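Local coordinates for protein ribulose bisphosphate carboxylase (Pyrococcus horikoshii, PDB 2D69) that probably catalyses the addition of CO2 and water to ribulose 1,5-bisphosphate, giving two molecules of 3-phosphoglycerate within an archaeal AMP degradation pathway, at residues Ser166-Ala171 / Val203-Arg208; Lys236-Val241 / Leu271-His276; Ile173-Trp178 / Arg210-Ala215. One frame throughout, in Å; residues are numbered along the deposited sequence.

Contact 1: Ser166-Ala171 / Val203-Arg208; sequences SVEEYA and VRKLYR. With SO4 (sulfate ion), chain I.
A171 and L206 mark the nearest backbone approach, CA to CA 5.8 Å, between helices 167-171 and 203-208, which run side by side with their N-to-C directions 18° apart. K205 lays its aliphatic chain across the first helix: CG is anti to the backbone N (chi1 -179°), and a bend at chi2 follows. Its CB meets V167 CG1 at 3.8 Å, while CG and CE rest on the CB of A171. L206 continues the apolar strip, its CG at the edge of the Y170 ring, 4.3 Å from CD2, and its CD1 near A171 CA. The phenol end of Y170 belongs to D187, which takes a hydrogen bond from OH. K205 NZ donates to O3 of a sulfate, probably from the crystallisation liquor, at 2.7 Å and forms only a long salt bridge, 4.0 Å, to E168 OE2. An alanine in place of K205 would probably leave the sulfate without this donor, E168 without this long-range counter-charge and A171 CB less covered. At the N-terminal end of the first helix, S166 (N-cap) and E169 form a capping box, with E169 N bonded to S166 OG. The contact thus grades from a buried apolar seam to a charged edge, where the K205 ammonium probably offsets part of the surrounding negative charge.

Contact 2: Lys236-Val241 / Leu271-His276; sequences KRAEMV and LGLAIH
Chi1 sets CG anti to the carbonyl carbon in both L273 (-64°) and L271 (-60°), and the methyls beyond make the contacts, those of L273 with A238 and V241, that of L271 with A238 and E239. The two leucines come from either side of G272, whose positive phi of 67° turns the chain out of helix 258-271 and toward strand 274-278. L273 spreads its fork over the helix: CD1 lies 3.8 Å from A238 CB and 3.7 Å from A238 O, and CD2 meets V241 CG1 at 4.2 Å, the two side chains crossing at a slant. L271 works through one methyl alone. Its CD1 rests on the backbone at E239 CA, 3.8 Å away, touches the aliphatic E239 CG at 4.0 Å and comes within 4.2 Å of A238 CB. Every contact across the segments is therefore van der Waals, and A238, with its single methyl, is shared by both leucines. M264 of helix 258-271 also packs on A238, and V249 of strand 248-252 touches both V241 and L273. Beyond L273 the chain enters the parallel sheet, where the backbone of H276 bonds to V249 and I251. Helix 231-244 thus packs against the link that leads into the N-terminal end of a barrel strand, away from the predicted catalytic and ligand-binding residues, as in the outer helical layer of an alpha/beta (TIM) barrel.

Contact 3: Ile173-Trp178 / Arg210-Ala215; sequences IAYELW and RDRVEA
V213 supplies the apolar part, dividing its methyls between two aromatic residues of the facing helix: CG1 lies 3.8 Å from W178 CB, and CG2 lies 3.7 Å from Y175 CD2. Among the aromatic contacts, R210 CG makes a CH-pi contact over one face of the six-membered ring of W178, 4.2 Å from its centroid and offset toward the rim, while R210 CB touches W178 CH2 at 3.7 Å. The W178 indole N-H is spent on the backbone O of E222. R212 and Y175 cross at about a right angle; CE2 of Y175 lies over the centre of the R212 guanidinium, 3.4 Å above its plane, with the planes of ring and guanidinium 26° apart. Helices 167-179 and 199-217 are consecutive members of the outer layer of the alpha/beta barrel, and the N-to-C directions of 173-178 and 210-215 differ by 29°. Among polar groups, Y175 OH and R212 NH2 are 3.3 Å apart but not hydrogen-bonded; E216 serves both residues instead, through OE1 to Y175 OH and OE2 to R212 NE. R210 NE donates to D211 OD2 at 2.7 Å, close to the guanidinium plane. E214 OE2 is only a long, purely electrostatic partner, well out of that plane, and E222 forms a salt bridge with R210 NH1.

In the fold
From the N terminus, helix 167-179 comes first, offering 166-171 to contact 1 and then 173-178 to contact 3. The chain passes through strand 184-186 and returns as helix 199-217, whose 203-208 and 210-215 close the two loops in the same order; the contacts therefore cross rather than nest. They are successive levels of one helix-helix interface, centres about 10 Å apart, joined where L206 touches A174 and W178. Contact 2 opens only afterwards, on helix 231-244, and closes at 271-276 after strand 248-252 and helix 258-271. Y207 packing on V241 joins it to contact 1, so three successive barrel helices and the lead-in to strand 274-278 are tied together.

Contact 1: Ser166-Ala171 / Val203-Arg208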
# COMPACT_ATOMS: atom_id res chain seq x y z
N SER A 166 -16.52 28.46 20.42
CA SER A 166 -17.01 27.15 19.98
C SER A 166 -17.30 27.14 18.48
O SER A 166 -17.46 28.17 17.83
CB SER A 166 -18.31 26.77 20.72
OG SER A 166 -19.43 27.41 20.15
N VAL A 167 -17.40 25.94 17.96
CA VAL A 167 -17.61 25.75 16.54
C VAL A 167 -18.88 26.48 16.15
O VAL A 167 -18.90 27.21 15.16
CB VAL A 167 -17.62 24.23 16.19
CG1 VAL A 167 -18.02 24.00 14.81
CG2 VAL A 167 -16.19 23.64 16.44
N GLU A 168 -19.92 26.32 16.95
CA GLU A 168 -21.22 26.94 16.65
C GLU A 168 -21.17 28.47 16.70
O GLU A 168 -21.74 29.14 15.88
CB GLU A 168 -22.28 26.45 17.64
CG GLU A 168 -23.70 26.89 17.30
CD GLU A 168 -24.08 26.58 15.84
OE1 GLU A 168 -24.73 27.42 15.18
OE2 GLU A 168 -23.70 25.50 15.34
N GLU A 169 -20.45 29.01 17.68
CA GLU A 169 -20.40 30.45 17.87
C GLU A 169 -19.58 31.02 16.71
O GLU A 169 -19.87 32.09 16.19
CB GLU A 169 -19.77 30.82 19.21
CG GLU A 169 -20.54 30.45 20.48
CD GLU A 169 -19.66 30.43 21.74
OE1 GLU A 169 -18.44 30.21 21.67
OE2 GLU A 169 -20.17 30.65 22.85
N TYR A 170 -18.54 30.29 16.29
CA TYR A 170 -17.69 30.75 15.21
C TYR A 170 -18.48 30.75 13.90
O TYR A 170 -18.37 31.67 13.12
CB TYR A 170 -16.45 29.89 15.07
CG TYR A 170 -15.22 30.57 14.57
CD1 TYR A 170 -14.60 31.54 15.34
CD2 TYR A 170 -14.62 30.22 13.35
CE1 TYR A 170 -13.44 32.18 14.93
CE2 TYR A 170 -13.41 30.85 12.94
CZ TYR A 170 -12.84 31.83 13.75
OH TYR A 170 -11.64 32.47 13.45
N ALA A 171 -19.32 29.73 13.71
CA ALA A 171 -20.20 29.66 12.54
C ALA A 171 -21.11 30.86 12.45
O ALA A 171 -21.41 31.34 11.35
CB ALA A 171 -21.03 28.38 12.56
N VAL A 203 -13.74 22.76 10.28
CA VAL A 203 -13.83 22.66 8.81
C VAL A 203 -15.15 22.16 8.31
O VAL A 203 -15.73 22.70 7.37
CB VAL A 203 -12.66 21.89 8.06
CG1 VAL A 203 -11.37 21.95 8.80
CG2 VAL A 203 -13.01 20.49 7.73
N ARG A 204 -15.65 21.09 8.89
CA ARG A 204 -16.97 20.59 8.46
C ARG A 204 -18.02 21.66 8.55
O ARG A 204 -18.83 21.85 7.61
CB ARG A 204 -17.38 19.40 9.28
CG ARG A 204 -16.51 18.18 9.02
CD ARG A 204 -16.88 17.05 9.95
NE ARG A 204 -15.94 15.96 9.99
CZ ARG A 204 -15.56 15.34 11.11
NH1 ARG A 204 -15.95 15.73 12.34
NH2 ARG A 204 -14.71 14.33 10.99
N LYS A 205 -18.06 22.37 9.67
CA LYS A 205 -19.14 23.35 9.83
C LYS A 205 -18.96 24.60 8.98
O LYS A 205 -19.89 25.02 8.31
CB LYS A 205 -19.32 23.74 11.30
CG LYS A 205 -20.42 24.73 11.64
CD LYS A 205 -21.81 24.19 11.33
CE LYS A 205 -22.87 25.21 11.72
NZ LYS A 205 -24.28 24.68 11.49
N LEU A 206 -17.78 25.19 8.99
CA LEU A 206 -17.62 26.53 8.43
C LEU A 206 -17.73 26.58 6.92
O LEU A 206 -18.18 27.57 6.36
CB LEU A 206 -16.31 27.15 8.88
CG LEU A 206 -16.35 27.95 10.18
CD1 LEU A 206 -17.03 29.25 9.94
CD2 LEU A 206 -17.05 27.13 11.30
N TYR A 207 -17.35 25.50 6.26
CA TYR A 207 -17.42 25.44 4.80
C TYR A 207 -18.86 25.24 4.36
O TYR A 207 -19.23 25.65 3.26
CB TYR A 207 -16.43 24.38 4.23
CG TYR A 207 -14.99 24.91 4.31
CD1 TYR A 207 -14.13 24.55 5.34
CD2 TYR A 207 -14.52 25.87 3.37
CE1 TYR A 207 -12.90 25.07 5.41
CE2 TYR A 207 -13.28 26.39 3.45
CZ TYR A 207 -12.47 26.02 4.48
OH TYR A 207 -11.19 26.50 4.63
N ARG A 208 -19.67 24.60 5.19
CA ARG A 208 -21.11 24.57 4.93
C ARG A 208 -21.75 25.96 5.02
O ARG A 208 -22.53 26.36 4.16
CB ARG A 208 -21.83 23.61 5.89
CG ARG A 208 -21.36 22.15 5.73
CD ARG A 208 -22.06 21.14 6.67
NE ARG A 208 -23.48 21.06 6.33
CZ ARG A 208 -24.47 21.70 6.96
NH1 ARG A 208 -24.24 22.48 8.02
NH2 ARG A 208 -25.74 21.53 6.52
S SO4 I . -25.23 26.33 7.80
O1 SO4 I . -26.64 26.08 7.53
O2 SO4 I . -25.02 27.77 7.91
O3 SO4 I . -24.85 25.64 9.03
O4 SO4 I . -24.45 25.80 6.69

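Contact 2: Lys236-Val241 / Leu271-His276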
# COMPACT_ATOMS: atom_id res chain seq x y z
N LYS A 236 -2.14 17.08 7.39
CA LYS A 236 -3.48 16.46 7.53
C LYS A 236 -4.58 17.53 7.50
O LYS A 236 -5.64 17.35 6.92
CB LYS A 236 -3.55 15.61 8.81
CG LYS A 236 -2.76 14.25 8.75
CD LYS A 236 -2.54 13.61 10.16
CE LYS A 236 -1.59 12.34 10.18
NZ LYS A 236 -0.73 12.21 11.47
N ARG A 237 -4.30 18.69 8.09
CA ARG A 237 -5.33 19.74 8.18
C ARG A 237 -5.54 20.39 6.78
O ARG A 237 -6.67 20.63 6.36
CB ARG A 237 -4.95 20.76 9.26
CG ARG A 237 -5.22 20.24 10.67
CD ARG A 237 -4.77 21.19 11.83
NE ARG A 237 -4.99 20.45 13.06
CZ ARG A 237 -4.61 20.79 14.29
NH1 ARG A 237 -4.84 19.91 15.27
NH2 ARG A 237 -3.98 21.91 14.55
N ALA A 238 -4.44 20.59 6.04
CA ALA A 238 -4.52 21.05 4.63
C ALA A 238 -5.35 20.09 3.82
O ALA A 238 -6.27 20.51 3.07
CB ALA A 238 -3.11 21.27 4.03
N GLU A 239 -5.15 18.79 4.01
CA GLU A 239 -5.97 17.81 3.25
C GLU A 239 -7.44 17.91 3.60
O GLU A 239 -8.37 17.82 2.72
CB GLU A 239 -5.46 16.36 3.52
CG GLU A 239 -4.07 16.07 2.96
CD GLU A 239 -3.50 14.69 3.36
OE1 GLU A 239 -3.95 14.11 4.36
OE2 GLU A 239 -2.60 14.18 2.67
N MET A 240 -7.74 18.12 4.87
CA MET A 240 -9.14 18.31 5.30
C MET A 240 -9.80 19.56 4.69
O MET A 240 -10.95 19.52 4.26
CB MET A 240 -9.29 18.35 6.80
CG MET A 240 -8.94 17.06 7.54
SD MET A 240 -8.72 17.60 9.29
CE MET A 240 -7.83 16.17 10.04
N VAL A 241 -9.02 20.63 4.59
CA VAL A 241 -9.52 21.88 4.01
C VAL A 241 -9.87 21.63 2.54
O VAL A 241 -11.02 21.86 2.11
CB VAL A 241 -8.48 23.05 4.24
CG1 VAL A 241 -8.91 24.33 3.43
CG2 VAL A 241 -8.39 23.39 5.71
N LEU A 271 -2.84 19.95 -3.71
CA LEU A 271 -4.22 20.09 -3.28
C LEU A 271 -4.94 21.33 -3.82
O LEU A 271 -6.09 21.54 -3.51
CB LEU A 271 -4.27 20.11 -1.76
CG LEU A 271 -3.73 18.89 -1.00
CD1 LEU A 271 -3.72 19.16 0.44
CD2 LEU A 271 -4.60 17.66 -1.28
N GLY A 272 -4.27 22.16 -4.61
CA GLY A 272 -4.87 23.40 -5.09
C GLY A 272 -5.16 24.49 -4.06
O GLY A 272 -6.17 25.18 -4.13
N LEU A 273 -4.28 24.63 -3.06
CA LEU A 273 -4.48 25.57 -1.99
C LEU A 273 -3.53 26.78 -2.11
O LEU A 273 -2.32 26.58 -2.25
CB LEU A 273 -4.19 24.83 -0.67
CG LEU A 273 -5.11 23.66 -0.31
CD1 LEU A 273 -4.57 22.91 0.89
CD2 LEU A 273 -6.53 24.17 -0.01
N ALA A 274 -4.08 28.00 -2.01
CA ALA A 274 -3.27 29.22 -1.81
C ALA A 274 -2.83 29.29 -0.35
O ALA A 274 -3.56 28.84 0.53
CB ALA A 274 -4.04 30.41 -2.16
N ILE A 275 -1.65 29.84 -0.12
CA ILE A 275 -1.07 30.00 1.21
C ILE A 275 -1.11 31.48 1.62
O ILE A 275 -0.66 32.37 0.91
CB ILE A 275 0.37 29.50 1.27
CG1 ILE A 275 0.47 28.00 0.97
CG2 ILE A 275 0.97 29.73 2.64
CD1 ILE A 275 1.87 27.49 0.78
N HIS A 276 -1.72 31.71 2.77
CA HIS A 276 -1.70 32.98 3.44
C HIS A 276 -0.67 32.86 4.55
O HIS A 276 -0.80 32.04 5.45
CB HIS A 276 -3.07 33.32 4.02
CG HIS A 276 -3.06 34.59 4.80
ND1 HIS A 276 -3.49 35.79 4.27
CD2 HIS A 276 -2.62 34.87 6.05
CE1 HIS A 276 -3.34 36.74 5.18
NE2 HIS A 276 -2.78 36.21 6.26

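Contact 3: Ile173-Trp178 / Arg210-Ala215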
# COMPACT_ATOMS: atom_id res chain seq x y z
N ILE A 173 -20.70 34.01 13.86
CA ILE A 173 -19.98 35.21 13.51
C ILE A 173 -19.54 35.18 12.06
O ILE A 173 -19.69 36.19 11.36
CB ILE A 173 -18.87 35.54 14.52
CG1 ILE A 173 -18.24 36.88 14.17
CG2 ILE A 173 -17.84 34.45 14.65
CD1 ILE A 173 -19.23 38.02 14.28
N ALA A 174 -19.07 34.03 11.56
CA ALA A 174 -18.68 33.91 10.17
C ALA A 174 -19.81 34.24 9.24
O ALA A 174 -19.60 34.90 8.25
CB ALA A 174 -18.22 32.49 9.88
N TYR A 175 -21.00 33.75 9.54
CA TYR A 175 -22.19 34.02 8.68
C TYR A 175 -22.43 35.51 8.56
O TYR A 175 -22.73 36.00 7.48
CB TYR A 175 -23.44 33.38 9.27
CG TYR A 175 -24.64 33.53 8.41
CD1 TYR A 175 -25.56 34.53 8.65
CD2 TYR A 175 -24.81 32.75 7.27
CE1 TYR A 175 -26.69 34.66 7.87
CE2 TYR A 175 -25.90 32.91 6.44
CZ TYR A 175 -26.84 33.87 6.76
OH TYR A 175 -27.92 34.07 5.97
N GLU A 176 -22.33 36.21 9.68
CA GLU A 176 -22.48 37.65 9.71
C GLU A 176 -21.46 38.37 8.84
O GLU A 176 -21.81 39.24 8.04
CB GLU A 176 -22.40 38.19 11.16
CG GLU A 176 -23.55 37.81 12.09
CD GLU A 176 -24.92 38.16 11.52
OE1 GLU A 176 -25.74 37.24 11.28
OE2 GLU A 176 -25.18 39.36 11.35
N LEU A 177 -20.20 37.99 8.99
CA LEU A 177 -19.11 38.71 8.34
C LEU A 177 -19.12 38.54 6.85
O LEU A 177 -19.05 39.53 6.10
CB LEU A 177 -17.77 38.22 8.87
CG LEU A 177 -17.52 38.59 10.33
CD1 LEU A 177 -16.38 37.81 10.89
CD2 LEU A 177 -17.21 40.03 10.44
N TRP A 178 -19.25 37.28 6.43
CA TRP A 178 -19.38 36.92 5.01
C TRP A 178 -20.65 37.53 4.40
O TRP A 178 -20.56 38.17 3.35
CB TRP A 178 -19.41 35.38 4.85
CG TRP A 178 -18.07 34.65 4.86
CD1 TRP A 178 -16.89 35.11 4.40
CD2 TRP A 178 -17.82 33.33 5.35
NE1 TRP A 178 -15.92 34.15 4.52
CE2 TRP A 178 -16.47 33.04 5.09
CE3 TRP A 178 -18.62 32.33 5.91
CZ2 TRP A 178 -15.90 31.84 5.45
CZ3 TRP A 178 -18.06 31.18 6.28
CH2 TRP A 178 -16.70 30.93 6.05
N ARG A 210 -20.05 28.73 4.65
CA ARG A 210 -19.43 29.39 3.53
C ARG A 210 -20.26 29.16 2.27
O ARG A 210 -20.63 30.13 1.58
CB ARG A 210 -18.00 28.83 3.31
CG ARG A 210 -17.15 29.57 2.33
CD ARG A 210 -17.46 29.26 0.89
NE ARG A 210 -17.01 27.94 0.46
CZ ARG A 210 -15.78 27.61 0.09
NH1 ARG A 210 -14.77 28.47 0.10
NH2 ARG A 210 -15.55 26.35 -0.33
N ASP A 211 -20.55 27.90 1.97
CA ASP A 211 -21.30 27.61 0.77
C ASP A 211 -22.71 28.19 0.80
O ASP A 211 -23.24 28.65 -0.21
CB ASP A 211 -21.35 26.09 0.48
CG ASP A 211 -19.99 25.55 0.10
OD1 ASP A 211 -19.80 24.33 0.19
OD2 ASP A 211 -19.04 26.27 -0.31
N ARG A 212 -23.32 28.21 1.97
CA ARG A 212 -24.65 28.83 2.08
C ARG A 212 -24.60 30.32 1.74
O ARG A 212 -25.48 30.84 1.04
CB ARG A 212 -25.22 28.60 3.48
CG ARG A 212 -26.61 29.17 3.72
CD ARG A 212 -26.95 29.27 5.20
NE ARG A 212 -28.14 30.10 5.42
CZ ARG A 212 -28.52 30.57 6.60
NH1 ARG A 212 -27.83 30.27 7.70
NH2 ARG A 212 -29.61 31.32 6.69
N VAL A 213 -23.57 31.01 2.22
CA VAL A 213 -23.44 32.46 1.99
C VAL A 213 -23.19 32.77 0.51
O VAL A 213 -23.78 33.73 -0.03
CB VAL A 213 -22.37 33.12 2.82
CG1 VAL A 213 -22.30 34.63 2.50
CG2 VAL A 213 -22.69 32.95 4.30
N GLU A 214 -22.39 31.92 -0.13
CA GLU A 214 -22.18 31.97 -1.55
C GLU A 214 -23.50 31.85 -2.27
O GLU A 214 -23.74 32.62 -3.18
CB GLU A 214 -21.20 30.90 -2.04
CG GLU A 214 -19.76 31.25 -1.69
CD GLU A 214 -18.74 30.28 -2.25
OE1 GLU A 214 -19.11 29.20 -2.68
OE2 GLU A 214 -17.55 30.61 -2.23
N ALA A 215 -24.32 30.86 -1.92
CA ALA A 215 -25.61 30.70 -2.60
C ALA A 215 -26.53 31.92 -2.42
O ALA A 215 -27.20 32.32 -3.36
CB ALA A 215 -26.31 29.40 -2.14